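Adenosine deaminase 1 (Arthrobacter aurescens, PDB 3RYS) probably catalyses the zinc-dependent hydrolytic deamination of adenine to hypoxanthine, a reaction of purine salvage and nitrogen catabolism. Local coordinates at residues A[77-80]-A[81-84]; A[105-108]-A[109-112]; A[156-159]-A[160-163]; A[180-183]-A[184-187]; A[209-212]-A[213-217]. One frame throughout, in Å; residues are numbered along the deposited sequence.

Contact 1 of 5, residues A[77-80]-A[81-84]; sequences QDFT and DMTR
Phe79 O is gripped twice by one residue a helical turn further on: Thr83 N donates to it at 3.0 Å and Thr83 OG1 at 2.7 Å. The two donors reach the oxygen from opposite faces of its carbonyl plane, and the hydroxyl stands well above that plane rather than on a lone pair. It can fold back in this way because OG1 sits beside the backbone N and opposite the carbonyl carbon (chi1 -50°). Threonine suits this buried place: its hydroxyl is spent on the helix itself, while the side chain packs on Val121, Ala124 and Leu125 of helix 114-125. Next to it, Phe79 and Met82 run side by side, and the methionine, bent at its last torsion, brings CE to 3.8 Å from Phe79 CD1 at an oblique approach to the ring. On another face of the helix the methyl CG2 of Thr80 lies against one face of the Arg84 guanidinium, 3.6 Å from Arg84 CZ. Thr80 OG1 turns elsewhere, bonding to Gly120 O. Gln77 and Asp81 meet at the solvent-facing side, Gln77 NE2 being 2.9 Å from Asp81 OD1 with amide and carboxylate planes 81° apart. The other oxygen, Asp81 OD2, forms a salt bridge with Arg37, which also pairs with Asp78 OD1; Asp78 OD2 accepts from the backbone N of Thr75 and of Gln74. Since Asp78 OD1 and Asp81 OD2 are 5.2 Å apart, the shared arginine would offset the repulsion between these like charges and tie helix 76-92 to helix 28-37.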
loop_
_atom_site.group_PDB
_atom_site.type_symbol
_atom_site.label_atom_id
_atom_site.label_comp_id
_atom_site.label_asym_id
_atom_site.label_seq_id
_atom_site.Cartn_x
_atom_site.Cartn_y
_atom_site.Cartn_z
ATOM N N GLN A 77 9.092 4.493 -19.672
ATOM C CA GLN A 77 10.368 4.248 -19.009
ATOM C C GLN A 77 10.343 4.793 -17.584
ATOM O O GLN A 77 10.862 4.166 -16.659
ATOM C CB GLN A 77 11.515 4.876 -19.812
ATOM C CG GLN A 77 12.917 4.486 -19.345
ATOM C CD GLN A 77 13.128 2.978 -19.301
ATOM O OE1 GLN A 77 12.499 2.226 -20.051
ATOM N NE2 GLN A 77 14.019 2.528 -18.419
ATOM N N ASP A 78 9.730 5.959 -17.413
ATOM C CA ASP A 78 9.603 6.579 -16.097
ATOM C C ASP A 78 8.893 5.668 -15.094
ATOM O O ASP A 78 9.345 5.509 -13.958
ATOM C CB ASP A 78 8.869 7.916 -16.211
ATOM C CG ASP A 78 9.655 8.943 -17.004
ATOM O OD1 ASP A 78 10.900 8.838 -17.036
ATOM O OD2 ASP A 78 9.031 9.853 -17.590
ATOM N N PHE A 79 7.786 5.069 -15.520
ATOM C CA PHE A 79 7.023 4.180 -14.653
ATOM C C PHE A 79 7.787 2.895 -14.348
ATOM O O PHE A 79 7.811 2.432 -13.207
ATOM C CB PHE A 79 5.650 3.879 -15.261
ATOM C CG PHE A 79 4.712 5.053 -15.230
ATOM C CD1 PHE A 79 3.969 5.338 -14.089
ATOM C CD2 PHE A 79 4.579 5.880 -16.332
ATOM C CE1 PHE A 79 3.108 6.427 -14.052
ATOM C CE2 PHE A 79 3.720 6.971 -16.303
ATOM C CZ PHE A 79 2.981 7.242 -15.160
ATOM N N THR A 80 8.419 2.331 -15.373
ATOM C CA THR A 80 9.241 1.138 -15.215
ATOM C C THR A 80 10.362 1.369 -14.207
ATOM O O THR A 80 10.523 0.602 -13.259
ATOM C CB THR A 80 9.867 0.716 -16.554
ATOM O OG1 THR A 80 8.842 0.225 -17.426
ATOM C CG2 THR A 80 10.910 -0.364 -16.338
ATOM N N ASP A 81 11.135 2.427 -14.428
ATOM C CA ASP A 81 12.210 2.806 -13.521
ATOM C C ASP A 81 11.731 2.903 -12.074
ATOM O O ASP A 81 12.379 2.386 -11.167
ATOM C CB ASP A 81 12.831 4.135 -13.953
ATOM C CG ASP A 81 13.743 3.989 -15.156
ATOM O OD1 ASP A 81 14.056 2.840 -15.528
ATOM O OD2 ASP A 81 14.154 5.023 -15.723
ATOM N N MET A 82 10.597 3.563 -11.861
ATOM C CA MET A 82 10.082 3.767 -10.510
ATOM C C MET A 82 9.720 2.449 -9.852
ATOM O O MET A 82 9.988 2.238 -8.665
ATOM C CB MET A 82 8.854 4.677 -10.529
ATOM C CG MET A 82 8.029 4.621 -9.256
ATOM S SD MET A 82 6.543 5.637 -9.370
ATOM C CE MET A 82 5.661 4.795 -10.677
ATOM N N THR A 83 9.110 1.565 -10.638
ATOM C CA THR A 83 8.644 0.281 -10.141
ATOM C C THR A 83 9.827 -0.614 -9.786
ATOM O O THR A 83 9.812 -1.303 -8.765
ATOM C CB THR A 83 7.753 -0.424 -11.177
ATOM O OG1 THR A 83 6.745 0.482 -11.643
ATOM C CG2 THR A 83 7.093 -1.656 -10.570
ATOM N N ARG A 84 10.855 -0.588 -10.625
ATOM C CA ARG A 84 12.033 -1.416 -10.409
ATOM C C ARG A 84 12.836 -0.954 -9.207
ATOM O O ARG A 84 13.453 -1.764 -8.518
ATOM C CB ARG A 84 12.911 -1.451 -11.665
ATOM C CG ARG A 84 12.460 -2.498 -12.666
ATOM C CD ARG A 84 13.120 -2.368 -14.033
ATOM N NE ARG A 84 12.658 -3.442 -14.910
ATOM C CZ ARG A 84 12.726 -3.422 -16.237
ATOM N NH1 ARG A 84 13.245 -2.374 -16.864
ATOM N NH2 ARG A 84 12.271 -4.455 -16.938
#

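Contact 2 of 5, residues A[105-108]-A[109-112]; sequences QAHT and SRGV
The imidazole of His107 and the guanidinium of Arg110 stand nearly perpendicular, their planes 83° apart, so that Arg110 NH1 comes in at the edge of the ring, in its plane, beside CD2. The guanidinium turns its own edge to Ala106 O, and NH1 gives that carbonyl a weak bond of 3.4 Å. A bend at chi3 (45°) curls the arginine back over the last helical turn. Its firmer polar partner is Leu73 O, bonded by NH2, while the His107 ring makes an edge-to-face contact with Phe79. Ser109 takes hold of Gln105 O with two donors, OG at 2.8 Å and N at 3.0 Å, from opposite faces of the carbonyl; a short hydroxyl side chain is well fitted to close off such a helix end. His107 O is likewise shared, by Arg110 N at 3.0 Å and Val112 N at 3.1 Å. Thr108 to Gly111 make a type I beta turn. Gly111 has phi 91°, a region that glycine enters readily, which accounts for its presence here. With this positive phi, the bond from Val112 N to His107 O and the weak one from Gly111 N to Thr108 O complete the Schellman motif that ends helix 104-108.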
loop_
_atom_site.group_PDB
_atom_site.type_symbol
_atom_site.label_atom_id
_atom_site.label_comp_id
_atom_site.label_asym_id
_atom_site.label_seq_id
_atom_site.Cartn_x
_atom_site.Cartn_y
_atom_site.Cartn_z
ATOM N N GLN A 105 -5.816 7.448 -12.379
ATOM C CA GLN A 105 -6.355 8.788 -12.585
ATOM C C GLN A 105 -5.352 9.905 -12.281
ATOM O O GLN A 105 -5.429 10.979 -12.866
ATOM C CB GLN A 105 -7.620 8.991 -11.750
ATOM C CG GLN A 105 -8.818 8.179 -12.200
ATOM C CD GLN A 105 -9.835 8.005 -11.091
ATOM O OE1 GLN A 105 -9.563 7.343 -10.092
ATOM N NE2 GLN A 105 -11.013 8.596 -11.261
ATOM N N ALA A 106 -4.419 9.658 -11.365
ATOM C CA ALA A 106 -3.442 10.675 -11.003
ATOM C C ALA A 106 -2.471 10.927 -12.149
ATOM O O ALA A 106 -1.696 11.881 -12.123
ATOM C CB ALA A 106 -2.694 10.277 -9.750
ATOM N N HIS A 107 -2.523 10.069 -13.161
ATOM C CA HIS A 107 -1.673 10.233 -14.331
ATOM C C HIS A 107 -2.475 10.621 -15.575
ATOM O O HIS A 107 -2.023 11.430 -16.383
ATOM C CB HIS A 107 -0.842 8.972 -14.570
ATOM C CG HIS A 107 -0.199 8.444 -13.327
ATOM N ND1 HIS A 107 -0.572 7.253 -12.743
ATOM C CD2 HIS A 107 0.770 8.964 -12.537
ATOM C CE1 HIS A 107 0.148 7.054 -11.654
ATOM N NE2 HIS A 107 0.968 8.080 -11.506
ATOM N N THR A 108 -3.671 10.060 -15.717
ATOM C CA THR A 108 -4.526 10.402 -16.846
ATOM C C THR A 108 -5.038 11.839 -16.717
ATOM O O THR A 108 -5.368 12.477 -17.721
ATOM C CB THR A 108 -5.718 9.420 -16.995
ATOM O OG1 THR A 108 -6.564 9.506 -15.841
ATOM C CG2 THR A 108 -5.220 7.987 -17.154
ATOM N N SER A 109 -5.099 12.335 -15.479
ATOM C CA SER A 109 -5.509 13.713 -15.204
ATOM C C SER A 109 -4.413 14.695 -15.573
ATOM O O SER A 109 -4.613 15.907 -15.506
ATOM C CB SER A 109 -5.843 13.906 -13.723
ATOM O OG SER A 109 -7.038 13.234 -13.378
ATOM N N ARG A 110 -3.248 14.171 -15.939
ATOM C CA ARG A 110 -2.121 15.018 -16.294
ATOM C C ARG A 110 -1.848 14.901 -17.780
ATOM O O ARG A 110 -0.885 15.471 -18.288
ATOM C CB ARG A 110 -0.878 14.623 -15.500
ATOM C CG ARG A 110 -0.933 15.016 -14.043
ATOM C CD ARG A 110 -0.010 14.145 -13.213
ATOM N NE ARG A 110 1.279 13.985 -13.864
ATOM C CZ ARG A 110 1.774 12.824 -14.277
ATOM N NH1 ARG A 110 1.098 11.702 -14.093
ATOM N NH2 ARG A 110 2.962 12.791 -14.859
ATOM N N GLY A 111 -2.703 14.153 -18.472
ATOM C CA GLY A 111 -2.566 13.970 -19.901
ATOM C C GLY A 111 -1.739 12.757 -20.286
ATOM O O GLY A 111 -1.497 12.522 -21.469
ATOM N N VAL A 112 -1.297 11.987 -19.295
ATOM C CA VAL A 112 -0.552 10.755 -19.559
ATOM C C VAL A 112 -1.529 9.605 -19.792
ATOM O O VAL A 112 -2.406 9.356 -18.965
ATOM C CB VAL A 112 0.406 10.386 -18.396
ATOM C CG1 VAL A 112 1.162 9.112 -18.723
ATOM C CG2 VAL A 112 1.381 11.528 -18.104
#

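Contact 3 of 5, residues A[156-159]-A[160-163]; sequences DQLL and AMHA
Leu158 lays its CD2 methyl against Ala163, 3.6 Å from Ala163 CB, and also touches Met161, whose SD is 4.1 Å from the same methyl. Leucine and methionine run side by side in the same direction, on the side facing helix 114-125. Both residues there touch Val118, and Leu158 adds Leu114, so apolar side chains are apt at these two positions. The backbone around them forms a Schellman motif that ends helix 148-160: His162 takes a positive phi of 58°, and Ala163 N turns back to Leu158 O with an almost straight bond of 2.9 Å. That reversal is what brings Ala163 CB over the leucine, where a small methyl can nestle close. The second bond of the motif runs from His162 N to Leu159 O, 2.8 Å long, the donor standing well above the carbonyl plane. The same oxygen lies over one face of the His162 ring, offset toward its rim, as the imidazole leads outward at the exposed turn. Ala160 N still keeps the regular helical bond to Asp156 O, 2.9 Å long. Leu159 packs on the other flank against Ala192 and Leu194.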
loop_
_atom_site.group_PDB
_atom_site.type_symbol
_atom_site.label_atom_id
_atom_site.label_comp_id
_atom_site.label_asym_id
_atom_site.label_seq_id
_atom_site.Cartn_x
_atom_site.Cartn_y
_atom_site.Cartn_z
ATOM N N ASP A 156 -13.594 0.829 -17.196
ATOM C CA ASP A 156 -13.995 0.324 -18.507
ATOM C C ASP A 156 -12.823 0.243 -19.480
ATOM O O ASP A 156 -12.667 -0.750 -20.191
ATOM C CB ASP A 156 -15.081 1.212 -19.113
ATOM C CG ASP A 156 -16.456 0.902 -18.575
ATOM O OD1 ASP A 156 -16.679 -0.236 -18.100
ATOM O OD2 ASP A 156 -17.320 1.802 -18.633
ATOM N N GLN A 157 -12.011 1.296 -19.521
ATOM C CA GLN A 157 -10.872 1.326 -20.427
ATOM C C GLN A 157 -9.790 0.334 -20.027
ATOM O O GLN A 157 -9.170 -0.284 -20.889
ATOM C CB GLN A 157 -10.298 2.735 -20.551
ATOM C CG GLN A 157 -10.651 3.404 -21.864
ATOM C CD GLN A 157 -9.793 2.908 -23.016
ATOM O OE1 GLN A 157 -8.571 3.046 -22.996
ATOM N NE2 GLN A 157 -10.432 2.337 -24.028
ATOM N N LEU A 158 -9.566 0.181 -18.725
ATOM C CA LEU A 158 -8.645 -0.839 -18.237
ATOM C C LEU A 158 -9.086 -2.225 -18.687
ATOM O O LEU A 158 -8.285 -3.007 -19.196
ATOM C CB LEU A 158 -8.536 -0.789 -16.715
ATOM C CG LEU A 158 -7.744 0.411 -16.203
ATOM C CD1 LEU A 158 -7.761 0.466 -14.686
ATOM C CD2 LEU A 158 -6.319 0.360 -16.733
ATOM N N LEU A 159 -10.368 -2.520 -18.506
ATOM C CA LEU A 159 -10.924 -3.791 -18.945
ATOM C C LEU A 159 -10.748 -3.990 -20.448
ATOM O O LEU A 159 -10.175 -4.986 -20.890
ATOM C CB LEU A 159 -12.405 -3.878 -18.581
ATOM C CG LEU A 159 -12.723 -4.013 -17.091
ATOM C CD1 LEU A 159 -14.202 -4.304 -16.893
ATOM C CD2 LEU A 159 -11.866 -5.099 -16.446
ATOM N N ALA A 160 -11.250 -3.033 -21.224
ATOM C CA ALA A 160 -11.184 -3.087 -22.683
ATOM C C ALA A 160 -9.767 -3.341 -23.200
ATOM O O ALA A 160 -9.570 -4.105 -24.147
ATOM C CB ALA A 160 -11.743 -1.801 -23.284
ATOM N N MET A 161 -8.787 -2.695 -22.577
ATOM C CA MET A 161 -7.399 -2.813 -23.011
ATOM C C MET A 161 -6.720 -4.028 -22.390
ATOM O O MET A 161 -5.541 -4.297 -22.648
ATOM C CB MET A 161 -6.612 -1.538 -22.681
ATOM C CG MET A 161 -6.493 -1.235 -21.190
ATOM S SD MET A 161 -5.936 0.453 -20.841
ATOM C CE MET A 161 -4.178 0.207 -20.584
ATOM N N HIS A 162 -7.468 -4.760 -21.572
ATOM C CA HIS A 162 -6.929 -5.935 -20.899
ATOM C C HIS A 162 -5.715 -5.585 -20.039
ATOM O O HIS A 162 -4.675 -6.245 -20.118
ATOM C CB HIS A 162 -6.544 -7.007 -21.922
ATOM C CG HIS A 162 -7.710 -7.598 -22.655
ATOM N ND1 HIS A 162 -7.985 -7.307 -23.973
ATOM C CD2 HIS A 162 -8.664 -8.472 -22.253
ATOM C CE1 HIS A 162 -9.062 -7.973 -24.353
ATOM N NE2 HIS A 162 -9.492 -8.686 -23.329
ATOM N N ALA A 163 -5.838 -4.543 -19.224
ATOM C CA ALA A 163 -4.754 -4.176 -18.323
ATOM C C ALA A 163 -4.530 -5.292 -17.314
ATOM O O ALA A 163 -5.491 -5.838 -16.774
ATOM C CB ALA A 163 -5.063 -2.871 -17.614
#

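Contact 4 of 5, residues A[180-183]-A[184-187]; sequences SKFE and RLYQ
Arg184 doubles back over Glu183 and Lys181, bent at both chi2 (59°) and chi3 (53°). Glu183 CB lies over the centre of one guanidinium face, 4.0 Å from its plane, while NH2 gives a weak edge-on bond of 3.3 Å to Lys181 O. Glu183 OE1 pairs with Arg184 NH1 at 3.6 Å through charge alone, since the oxygen lies well out of the guanidinium plane; the stronger partner is Glu148, whose OE1 forms a salt bridge with NE. A long, flexible arginine can serve all these groups at once. Leu185 follows, lying beside Phe182, with Leu185 CD2 3.6 Å from Phe182 CD2. Tyr186 N then bonds to Phe182 O at 3.0 Å, which opens the helix from its N-cap residue Phe182, and the tyrosine ring turns its edge to the same oxygen. Gln187 N continues the pattern with Glu183 O at 2.9 Å, and its extended side chain runs alongside that of Glu183. Helix 183-191 leans on helix 148-160 through Leu185, which touches Ala151 and Leu155, and on the sheet through Tyr186, which packs on Leu170 of strand 167-171 and bonds by OH to Ile197 O of strand 195-200.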
loop_
_atom_site.group_PDB
_atom_site.type_symbol
_atom_site.label_atom_id
_atom_site.label_comp_id
_atom_site.label_asym_id
_atom_site.label_seq_id
_atom_site.Cartn_x
_atom_site.Cartn_y
_atom_site.Cartn_z
ATOM N N SER A 180 -19.457 4.016 0.106
ATOM C CA SER A 180 -20.730 3.895 -0.602
ATOM C C SER A 180 -20.751 4.661 -1.921
ATOM O O SER A 180 -21.464 4.292 -2.853
ATOM C CB SER A 180 -21.878 4.391 0.285
ATOM O OG SER A 180 -21.832 5.802 0.440
ATOM N N LYS A 181 -19.973 5.736 -1.985
ATOM C CA LYS A 181 -19.908 6.567 -3.179
ATOM C C LYS A 181 -19.505 5.763 -4.422
ATOM O O LYS A 181 -19.835 6.142 -5.545
ATOM C CB LYS A 181 -18.941 7.728 -2.946
ATOM C CG LYS A 181 -18.856 8.718 -4.086
ATOM C CD LYS A 181 -17.884 9.834 -3.752
ATOM C CE LYS A 181 -17.454 10.583 -4.998
ATOM N NZ LYS A 181 -16.456 11.631 -4.669
ATOM N N PHE A 182 -18.811 4.645 -4.215
ATOM C CA PHE A 182 -18.315 3.838 -5.327
ATOM C C PHE A 182 -18.921 2.436 -5.385
ATOM O O PHE A 182 -18.294 1.502 -5.891
ATOM C CB PHE A 182 -16.785 3.757 -5.279
ATOM C CG PHE A 182 -16.114 5.098 -5.374
ATOM C CD1 PHE A 182 -15.942 5.881 -4.247
ATOM C CD2 PHE A 182 -15.678 5.584 -6.594
ATOM C CE1 PHE A 182 -15.342 7.121 -4.331
ATOM C CE2 PHE A 182 -15.075 6.821 -6.684
ATOM C CZ PHE A 182 -14.907 7.591 -5.550
ATOM N N GLU A 183 -20.144 2.297 -4.880
ATOM C CA GLU A 183 -20.838 1.010 -4.891
ATOM C C GLU A 183 -20.926 0.416 -6.298
ATOM O O GLU A 183 -20.628 -0.766 -6.502
ATOM C CB GLU A 183 -22.241 1.145 -4.288
ATOM C CG GLU A 183 -23.026 -0.165 -4.252
ATOM C CD GLU A 183 -24.416 -0.011 -3.649
ATOM O OE1 GLU A 183 -24.872 1.139 -3.474
ATOM O OE2 GLU A 183 -25.056 -1.044 -3.353
ATOM N N ARG A 184 -21.348 1.238 -7.258
ATOM C CA ARG A 184 -21.450 0.818 -8.654
ATOM C C ARG A 184 -20.099 0.317 -9.149
ATOM O O ARG A 184 -19.980 -0.799 -9.665
ATOM C CB ARG A 184 -21.918 1.982 -9.539
ATOM C CG ARG A 184 -23.430 2.239 -9.560
ATOM C CD ARG A 184 -23.997 2.539 -8.174
ATOM N NE ARG A 184 -23.292 3.624 -7.493
ATOM C CZ ARG A 184 -23.736 4.221 -6.391
ATOM N NH1 ARG A 184 -24.889 3.842 -5.851
ATOM N NH2 ARG A 184 -23.037 5.201 -5.832
ATOM N N LEU A 185 -19.084 1.161 -8.990
ATOM C CA LEU A 185 -17.716 0.824 -9.359
ATOM C C LEU A 185 -17.310 -0.574 -8.889
ATOM O O LEU A 185 -16.776 -1.361 -9.667
ATOM C CB LEU A 185 -16.749 1.867 -8.795
ATOM C CG LEU A 185 -15.256 1.567 -8.916
ATOM C CD1 LEU A 185 -14.828 1.571 -10.370
ATOM C CD2 LEU A 185 -14.451 2.575 -8.111
ATOM N N TYR A 186 -17.560 -0.882 -7.621
ATOM C CA TYR A 186 -17.190 -2.193 -7.084
ATOM C C TYR A 186 -18.074 -3.337 -7.580
ATOM O O TYR A 186 -17.609 -4.473 -7.715
ATOM C CB TYR A 186 -17.109 -2.170 -5.552
ATOM C CG TYR A 186 -15.789 -1.630 -5.066
ATOM C CD1 TYR A 186 -14.842 -2.468 -4.489
ATOM C CD2 TYR A 186 -15.471 -0.287 -5.223
ATOM C CE1 TYR A 186 -13.619 -1.977 -4.059
ATOM C CE2 TYR A 186 -14.257 0.215 -4.799
ATOM C CZ TYR A 186 -13.336 -0.632 -4.218
ATOM O OH TYR A 186 -12.129 -0.131 -3.798
ATOM N N GLN A 187 -19.343 -3.040 -7.852
ATOM C CA GLN A 187 -20.206 -4.021 -8.496
ATOM C C GLN A 187 -19.659 -4.333 -9.885
ATOM O O GLN A 187 -19.652 -5.484 -10.318
ATOM C CB GLN A 187 -21.649 -3.523 -8.575
ATOM C CG GLN A 187 -22.473 -3.830 -7.331
ATOM C CD GLN A 187 -23.855 -3.189 -7.361
ATOM O OE1 GLN A 187 -24.004 -2.008 -7.692
ATOM N NE2 GLN A 187 -24.872 -3.965 -7.002
#

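Contact 5 of 5, residues A[209-212]-A[213-217]; sequences ITEA and LDVLH
Leu213 arches past Ile209 O atom by atom: its CB lies 3.6 Å from that oxygen, CG 3.4 Å, and at the tip CD1 is 4.2 Å from Ile209 CG2. CG stands beside the backbone N (chi1 -72°), which turns the isobutyl group back along the preceding turn. Leu213 N itself makes the helical bond to Ile209 O. Both leucine and isoleucine are buried, and branched apolar chains suit the spot: Leu213 also reaches Leu237 and the side chain of Arg236 on helix 231-240, while Ile209 touches Ala200. Thr210 and Asp214 run side by side on a more open flank, with Thr210 CG2 3.5 Å from Asp214 OD2, so the threonine turns its methyl rather than a donor to the carboxylate. The acid's charge is met by Arg236, in a salt bridge to OD1. Near the C-terminal end the hydrogen bonding changes: Glu211 O accepts Val215 N (i+4) at 3.0 Å and, weakly, Leu216 N (i+5) at 3.3 Å, a wider, pi-type turn. Leu216 CB rests on the Ala212 carbonyl, 3.3 Å from Ala212 O. His217 then departs with positive phi (55°), ending the run of helical angles. Helix 206-214 is the crossover of a beta-alpha-beta unit between strands 195-200 and 220-221, as in the TIM-barrel architecture of this family. Helix 231-240 packs against its Thr210 and Leu213 flank, and helix 183-191 meets the turn that follows, Glu183 at Val215 and Tyr186 at Leu216.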
loop_
_atom_site.group_PDB
_atom_site.type_symbol
_atom_site.label_atom_id
_atom_site.label_comp_id
_atom_site.label_asym_id
_atom_site.label_seq_id
_atom_site.Cartn_x
_atom_site.Cartn_y
_atom_site.Cartn_z
ATOM N N ILE A 209 -15.594 1.583 7.541
ATOM C CA ILE A 209 -15.126 0.249 7.421
ATOM C C ILE A 209 -16.211 -0.719 7.146
ATOM O O ILE A 209 -16.065 -1.589 6.356
ATOM C CB ILE A 209 -14.339 -0.146 8.656
ATOM C CG1 ILE A 209 -13.221 0.861 8.849
ATOM C CG2 ILE A 209 -13.843 -1.560 8.531
ATOM C CD1 ILE A 209 -12.325 0.649 9.923
ATOM N N THR A 210 -17.309 -0.558 7.827
ATOM C CA THR A 210 -18.496 -1.337 7.615
ATOM C C THR A 210 -19.060 -1.073 6.233
ATOM O O THR A 210 -19.560 -1.924 5.605
ATOM C CB THR A 210 -19.512 -1.004 8.721
ATOM O OG1 THR A 210 -18.937 -1.304 9.968
ATOM C CG2 THR A 210 -20.719 -1.772 8.598
ATOM N N GLU A 211 -18.962 0.142 5.778
ATOM C CA GLU A 211 -19.380 0.477 4.464
ATOM C C GLU A 211 -18.567 -0.220 3.393
ATOM O O GLU A 211 -19.071 -0.696 2.480
ATOM C CB GLU A 211 -19.314 1.987 4.292
ATOM C CG GLU A 211 -20.567 2.674 4.539
ATOM C CD GLU A 211 -20.591 4.022 4.016
ATOM O OE1 GLU A 211 -20.254 4.260 2.904
ATOM O OE2 GLU A 211 -21.014 4.897 4.703
ATOM N N ALA A 212 -17.283 -0.245 3.534
ATOM C CA ALA A 212 -16.365 -0.901 2.614
ATOM C C ALA A 212 -16.584 -2.411 2.598
ATOM O O ALA A 212 -16.445 -3.054 1.560
ATOM C CB ALA A 212 -14.920 -0.569 2.973
ATOM N N LEU A 213 -16.934 -2.971 3.750
ATOM C CA LEU A 213 -17.186 -4.406 3.850
ATOM C C LEU A 213 -18.539 -4.820 3.271
ATOM O O LEU A 213 -18.637 -5.823 2.563
ATOM C CB LEU A 213 -17.087 -4.868 5.305
ATOM C CG LEU A 213 -15.683 -4.920 5.911
ATOM C CD1 LEU A 213 -15.762 -5.144 7.413
ATOM C CD2 LEU A 213 -14.856 -6.009 5.245
ATOM N N ASP A 214 -19.574 -4.042 3.568
ATOM C CA ASP A 214 -20.944 -4.426 3.243
ATOM C C ASP A 214 -21.433 -3.887 1.902
ATOM O O ASP A 214 -22.052 -4.611 1.119
ATOM C CB ASP A 214 -21.886 -4.000 4.370
ATOM C CG ASP A 214 -21.676 -4.809 5.639
ATOM O OD1 ASP A 214 -21.115 -5.922 5.537
ATOM O OD2 ASP A 214 -22.074 -4.342 6.728
ATOM N N VAL A 215 -21.153 -2.616 1.642
ATOM C CA VAL A 215 -21.570 -1.984 0.399
ATOM C C VAL A 215 -20.610 -2.315 -0.745
ATOM O O VAL A 215 -21.042 -2.590 -1.867
ATOM C CB VAL A 215 -21.679 -0.454 0.559
ATOM C CG1 VAL A 215 -22.233 0.176 -0.709
ATOM C CG2 VAL A 215 -22.554 -0.106 1.756
ATOM N N LEU A 216 -19.311 -2.302 -0.450
ATOM C CA LEU A 216 -18.284 -2.495 -1.473
ATOM C C LEU A 216 -17.762 -3.931 -1.540
ATOM O O LEU A 216 -17.089 -4.307 -2.496
ATOM C CB LEU A 216 -17.116 -1.530 -1.252
ATOM C CG LEU A 216 -17.402 -0.029 -1.336
ATOM C CD1 LEU A 216 -16.105 0.756 -1.221
ATOM C CD2 LEU A 216 -18.122 0.318 -2.631
ATOM N N HIS A 217 -18.064 -4.721 -0.515
ATOM C CA HIS A 217 -17.655 -6.122 -0.464
ATOM C C HIS A 217 -16.151 -6.335 -0.639
ATOM O O HIS A 217 -15.727 -7.303 -1.273
ATOM C CB HIS A 217 -18.431 -6.945 -1.501
ATOM C CG HIS A 217 -19.914 -6.912 -1.302
ATOM N ND1 HIS A 217 -20.539 -7.546 -0.248
ATOM C CD2 HIS A 217 -20.898 -6.318 -2.019
ATOM C CE1 HIS A 217 -21.843 -7.347 -0.326
ATOM N NE2 HIS A 217 -22.087 -6.604 -1.392
#

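In the fold
The five contacts follow one another along the chain and fall into neighbouring groups. Contacts 1 and 2, with centres 16 Å apart, also meet where Phe79 CE2 lies 4.1 Å from Val112 CG1. Contacts 4 and 5 are closer, 10 Å between centres: Ser180 N is 2.9 Å from Glu211 OE1, a probable hydrogen bond, and Leu216 CD2 packs 3.5 Å from Phe182 O. Contact 3 touches neither group, and the centres of contacts 1 and 5 are 33 Å apart, on opposite sides of the chain's centre. None lines the adenine pocket, yet several approach it: side chains of Ala106, Met82, Phe182 and Ile209 are about 9, 12, 12 and 13 Å from bound adenine, whereas contact 3 is remote.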